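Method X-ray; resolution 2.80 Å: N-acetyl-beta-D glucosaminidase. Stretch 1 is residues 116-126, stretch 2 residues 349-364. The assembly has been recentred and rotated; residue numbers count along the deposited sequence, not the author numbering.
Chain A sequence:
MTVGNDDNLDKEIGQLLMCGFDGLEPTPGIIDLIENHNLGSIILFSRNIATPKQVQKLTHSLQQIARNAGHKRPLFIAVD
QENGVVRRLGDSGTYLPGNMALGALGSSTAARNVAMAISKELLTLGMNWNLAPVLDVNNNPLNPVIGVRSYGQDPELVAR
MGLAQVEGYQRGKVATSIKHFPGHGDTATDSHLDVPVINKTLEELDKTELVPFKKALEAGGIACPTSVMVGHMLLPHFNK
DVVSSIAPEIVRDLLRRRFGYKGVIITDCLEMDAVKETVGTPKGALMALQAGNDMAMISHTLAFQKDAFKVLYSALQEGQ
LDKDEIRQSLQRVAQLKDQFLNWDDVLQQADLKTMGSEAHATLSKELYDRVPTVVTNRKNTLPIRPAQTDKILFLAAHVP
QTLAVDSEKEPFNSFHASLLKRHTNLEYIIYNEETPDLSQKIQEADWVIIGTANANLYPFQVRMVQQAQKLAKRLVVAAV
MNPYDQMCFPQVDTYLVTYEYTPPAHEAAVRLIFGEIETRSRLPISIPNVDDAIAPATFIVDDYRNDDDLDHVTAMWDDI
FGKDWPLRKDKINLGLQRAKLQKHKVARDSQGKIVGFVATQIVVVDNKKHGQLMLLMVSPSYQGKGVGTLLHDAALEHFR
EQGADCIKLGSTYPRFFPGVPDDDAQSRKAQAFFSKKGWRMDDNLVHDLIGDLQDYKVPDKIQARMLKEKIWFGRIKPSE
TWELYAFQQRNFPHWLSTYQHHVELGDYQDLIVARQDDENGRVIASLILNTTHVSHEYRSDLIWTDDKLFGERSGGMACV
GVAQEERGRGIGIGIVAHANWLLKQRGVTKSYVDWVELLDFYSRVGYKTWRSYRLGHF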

# COMPACT_ATOMS: atom_id res chain seq x y z
N MET A 116 2.53 -18.91 -19.42
CA MET A 116 2.16 -20.32 -19.34
C MET A 116 2.34 -20.98 -20.69
O MET A 116 2.97 -22.03 -20.79
CB MET A 116 0.70 -20.47 -18.90
CG MET A 116 0.43 -20.04 -17.47
SD MET A 116 -1.33 -20.12 -17.07
CE MET A 116 -1.46 -21.86 -16.67
N ALA A 117 1.79 -20.35 -21.73
CA ALA A 117 1.91 -20.82 -23.11
C ALA A 117 3.37 -20.98 -23.55
O ALA A 117 3.72 -21.94 -24.23
CB ALA A 117 1.18 -19.88 -24.04
N ILE A 118 4.21 -20.03 -23.16
CA ILE A 118 5.62 -20.05 -23.52
C ILE A 118 6.36 -21.14 -22.77
O ILE A 118 7.18 -21.85 -23.35
CB ILE A 118 6.29 -18.67 -23.28
CG1 ILE A 118 5.87 -17.69 -24.38
CG2 ILE A 118 7.81 -18.78 -23.21
CD1 ILE A 118 6.31 -18.08 -25.78
N SER A 119 6.09 -21.28 -21.47
CA SER A 119 6.79 -22.28 -20.66
C SER A 119 6.49 -23.70 -21.17
O SER A 119 7.37 -24.55 -21.18
CB SER A 119 6.44 -22.13 -19.17
OG SER A 119 5.08 -21.81 -18.99
N LYS A 120 5.25 -23.92 -21.59
CA LYS A 120 4.84 -25.19 -22.19
C LYS A 120 5.72 -25.50 -23.40
O LYS A 120 6.30 -26.58 -23.49
CB LYS A 120 3.37 -25.12 -22.61
CG LYS A 120 2.68 -26.46 -22.86
CD LYS A 120 1.26 -26.24 -23.36
CE LYS A 120 0.31 -27.37 -23.00
NZ LYS A 120 0.49 -28.58 -23.84
N GLU A 121 5.83 -24.53 -24.31
CA GLU A 121 6.66 -24.67 -25.51
C GLU A 121 8.13 -24.91 -25.15
O GLU A 121 8.74 -25.85 -25.64
CB GLU A 121 6.53 -23.45 -26.42
CG GLU A 121 5.19 -23.36 -27.14
CD GLU A 121 5.15 -22.30 -28.24
OE1 GLU A 121 6.20 -21.70 -28.54
OE2 GLU A 121 4.05 -22.08 -28.80
N LEU A 122 8.68 -24.08 -24.28
CA LEU A 122 10.07 -24.23 -23.85
C LEU A 122 10.35 -25.58 -23.19
O LEU A 122 11.40 -26.17 -23.43
CB LEU A 122 10.46 -23.09 -22.90
CG LEU A 122 10.63 -21.70 -23.51
CD1 LEU A 122 10.76 -20.66 -22.41
CD2 LEU A 122 11.84 -21.64 -24.42
N LEU A 123 9.42 -26.06 -22.37
CA LEU A 123 9.63 -27.30 -21.62
C LEU A 123 9.65 -28.54 -22.52
O LEU A 123 10.42 -29.46 -22.27
CB LEU A 123 8.57 -27.46 -20.52
CG LEU A 123 8.78 -28.61 -19.53
CD1 LEU A 123 10.17 -28.57 -18.90
CD2 LEU A 123 7.72 -28.59 -18.44
N THR A 124 8.80 -28.56 -23.55
CA THR A 124 8.79 -29.69 -24.48
C THR A 124 10.09 -29.75 -25.29
O THR A 124 10.59 -30.83 -25.59
CB THR A 124 7.59 -29.63 -25.45
OG1 THR A 124 7.66 -28.43 -26.22
CG2 THR A 124 6.26 -29.67 -24.69
N LEU A 125 10.64 -28.58 -25.61
CA LEU A 125 11.91 -28.49 -26.35
C LEU A 125 13.14 -28.78 -25.49
O LEU A 125 14.23 -28.97 -26.02
CB LEU A 125 12.06 -27.11 -27.00
CG LEU A 125 10.98 -26.68 -28.00
CD1 LEU A 125 11.27 -25.30 -28.55
CD2 LEU A 125 10.84 -27.69 -29.13
N GLY A 126 12.98 -28.79 -24.16
CA GLY A 126 14.08 -29.06 -23.25
C GLY A 126 14.57 -27.84 -22.48
O GLY A 126 15.45 -27.98 -21.62
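Stretch 2, residues 349-364: QADLKTMGSEAHATLS

The contact between residues 116-126 and 349-364 of this N-acetyl-beta-D glucosaminidase is a small, mixed polar and apolar packing in which a loop and the helix that follows it run back along a single helix, fastened by two hydrogen bonds and centred on one buried histidine. It illustrates a general principle: segments far apart in sequence, here never closer than 226 positions where they touch, can be held in register by a few well-placed polar groups set among modest apolar contacts.

Stretch 1 is helical through most of its length, and Gly126 leaves the helix with a positive phi of 108°, a conformation in which a CB would be jammed against the preceding carbonyl oxygen. Stretch 2 begins as loop, with Gln349 also at positive phi; Gly356 takes the N-cap position, and the helix runs from Ser357 onward. The two helix axes approach to 10.8 Å with a signed crossing angle of -149°, so the chains run roughly antiparallel. The register follows accordingly: Ala350 lies near Thr124, Met355 near Glu121, with their CA atoms 5.0 Å apart, and His360 near Ala117.

His360 points toward the first helix and uses both face and edge of its ring. Ala117 CB sits over one face, 3.7 Å from the ring centroid and 11° off the normal, a CH-pi contact that the small methyl group makes at close range. At the edge, His360 ND1 donates to Glu121 OE2 at 2.9 Å with a nearly straight angle of 173°. The CA-to-CB bond of Glu121 points sideways, but its extended side chain brings the carboxylate to the imidazole. Lys120 CD also lies near the ring plane, 3.9 Å from His360 NE2. One turn further along the second helix, Leu363 CD2 reaches Ala117 CB at 4.2 Å.

The loop is held by a second hydrogen bond, this one to a backbone carbonyl. Lys120 reaches to it, and its NZ donates to the backbone Thr354 O at 2.9 Å, so on the stretch 2 side this bond uses the backbone and no side chain. Thr124 then fits between loop residues: its CG2 is 3.4 Å from Thr354 OG1, while its OG1, which donates to Glu121 O within its own helix at 2.9 Å, lies 3.0 Å from Met355 CG. Met355 also meets Leu125, whose CD2 comes within 3.9 Å of Met355 SD although its CA-to-CB bond points away. Altogether the two stretches bury 551 Å².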

# COMPACT_ATOMS: atom_id res chain seq x y z
N GLN A 349 11.95 -36.93 -22.86
CA GLN A 349 11.51 -36.03 -23.94
C GLN A 349 10.01 -36.21 -24.22
O GLN A 349 9.45 -37.30 -24.04
CB GLN A 349 12.39 -36.21 -25.20
CG GLN A 349 11.71 -36.00 -26.56
CD GLN A 349 11.14 -37.29 -27.14
OE1 GLN A 349 11.87 -38.24 -27.41
NE2 GLN A 349 9.82 -37.31 -27.35
N ALA A 350 9.35 -35.13 -24.62
CA ALA A 350 7.92 -35.16 -24.92
C ALA A 350 7.70 -35.06 -26.43
O ALA A 350 8.57 -34.60 -27.17
CB ALA A 350 7.21 -34.03 -24.20
N ASP A 351 6.52 -35.50 -26.87
CA ASP A 351 6.19 -35.48 -28.29
C ASP A 351 6.10 -34.03 -28.78
O ASP A 351 5.71 -33.14 -28.04
CB ASP A 351 4.86 -36.21 -28.53
CG ASP A 351 4.66 -36.59 -29.99
OD1 ASP A 351 5.49 -36.22 -30.85
OD2 ASP A 351 3.65 -37.28 -30.28
N LEU A 352 6.47 -33.82 -30.04
CA LEU A 352 6.51 -32.49 -30.63
C LEU A 352 5.13 -31.81 -30.69
O LEU A 352 5.05 -30.58 -30.70
CB LEU A 352 7.12 -32.55 -32.03
CG LEU A 352 7.72 -31.26 -32.58
CD1 LEU A 352 8.99 -30.90 -31.83
CD2 LEU A 352 7.99 -31.39 -34.08
N LYS A 353 4.06 -32.60 -30.73
CA LYS A 353 2.70 -32.07 -30.82
C LYS A 353 2.14 -31.60 -29.48
O LYS A 353 1.07 -31.00 -29.44
CB LYS A 353 1.75 -33.12 -31.42
CG LYS A 353 2.13 -33.59 -32.82
CD LYS A 353 2.73 -34.99 -32.80
CE LYS A 353 3.46 -35.31 -34.10
NZ LYS A 353 4.12 -36.64 -34.05
N THR A 354 2.86 -31.88 -28.39
CA THR A 354 2.45 -31.42 -27.05
C THR A 354 2.81 -29.95 -26.77
O THR A 354 2.51 -29.43 -25.69
CB THR A 354 3.03 -32.32 -25.93
OG1 THR A 354 4.46 -32.24 -25.93
CG2 THR A 354 2.59 -33.76 -26.12
N MET A 355 3.46 -29.28 -27.72
CA MET A 355 3.50 -27.82 -27.75
C MET A 355 2.10 -27.38 -28.12
O MET A 355 1.48 -27.95 -29.02
CB MET A 355 4.46 -27.31 -28.82
CG MET A 355 5.92 -27.64 -28.56
SD MET A 355 7.04 -26.79 -29.69
CE MET A 355 6.31 -27.19 -31.27
N GLY A 356 1.59 -26.36 -27.45
CA GLY A 356 0.23 -25.89 -27.73
C GLY A 356 0.14 -25.07 -29.01
O GLY A 356 -0.60 -24.09 -29.05
N SER A 357 0.85 -25.48 -30.05
CA SER A 357 1.06 -24.64 -31.24
C SER A 357 -0.22 -24.02 -31.76
O SER A 357 -0.29 -22.80 -31.94
CB SER A 357 1.74 -25.44 -32.35
OG SER A 357 3.12 -25.61 -32.07
N GLU A 358 -1.24 -24.84 -31.99
CA GLU A 358 -2.51 -24.38 -32.56
C GLU A 358 -3.23 -23.45 -31.59
O GLU A 358 -3.68 -22.36 -31.97
CB GLU A 358 -3.41 -25.56 -32.94
CG GLU A 358 -4.60 -25.18 -33.82
CD GLU A 358 -5.65 -26.28 -33.92
OE1 GLU A 358 -6.06 -26.83 -32.87
OE2 GLU A 358 -6.09 -26.58 -35.05
N ALA A 359 -3.34 -23.88 -30.33
CA ALA A 359 -4.02 -23.09 -29.30
C ALA A 359 -3.29 -21.78 -29.04
O ALA A 359 -3.92 -20.73 -28.89
CB ALA A 359 -4.13 -23.89 -28.01
N HIS A 360 -1.96 -21.84 -28.99
CA HIS A 360 -1.12 -20.66 -28.79
C HIS A 360 -1.21 -19.70 -29.97
O HIS A 360 -1.08 -18.49 -29.80
CB HIS A 360 0.34 -21.05 -28.56
CG HIS A 360 0.56 -21.92 -27.36
ND1 HIS A 360 1.77 -22.50 -27.08
CD2 HIS A 360 -0.29 -22.33 -26.38
CE1 HIS A 360 1.67 -23.22 -25.97
NE2 HIS A 360 0.43 -23.13 -25.53
N ALA A 361 -1.41 -20.24 -31.16
CA ALA A 361 -1.57 -19.42 -32.36
C ALA A 361 -2.83 -18.58 -32.25
O ALA A 361 -2.80 -17.40 -32.59
CB ALA A 361 -1.61 -20.28 -33.61
N THR A 362 -3.92 -19.17 -31.76
CA THR A 362 -5.19 -18.44 -31.68
C THR A 362 -5.18 -17.47 -30.49
O THR A 362 -5.94 -16.50 -30.49
CB THR A 362 -6.43 -19.35 -31.60
OG1 THR A 362 -6.64 -19.78 -30.25
CG2 THR A 362 -6.30 -20.58 -32.52
N LEU A 363 -4.34 -17.74 -29.50
CA LEU A 363 -4.12 -16.80 -28.41
C LEU A 363 -3.45 -15.54 -28.94
O LEU A 363 -3.87 -14.43 -28.64
CB LEU A 363 -3.27 -17.43 -27.30
CG LEU A 363 -3.02 -16.61 -26.03
CD1 LEU A 363 -4.32 -16.36 -25.27
CD2 LEU A 363 -2.00 -17.28 -25.13
N SER A 364 -2.42 -15.73 -29.75
CA SER A 364 -1.68 -14.63 -30.36
C SER A 364 -2.59 -13.69 -31.15
O SER A 364 -2.53 -12.48 -30.97
CB SER A 364 -0.57 -15.16 -31.26
OG SER A 364 0.20 -14.09 -31.79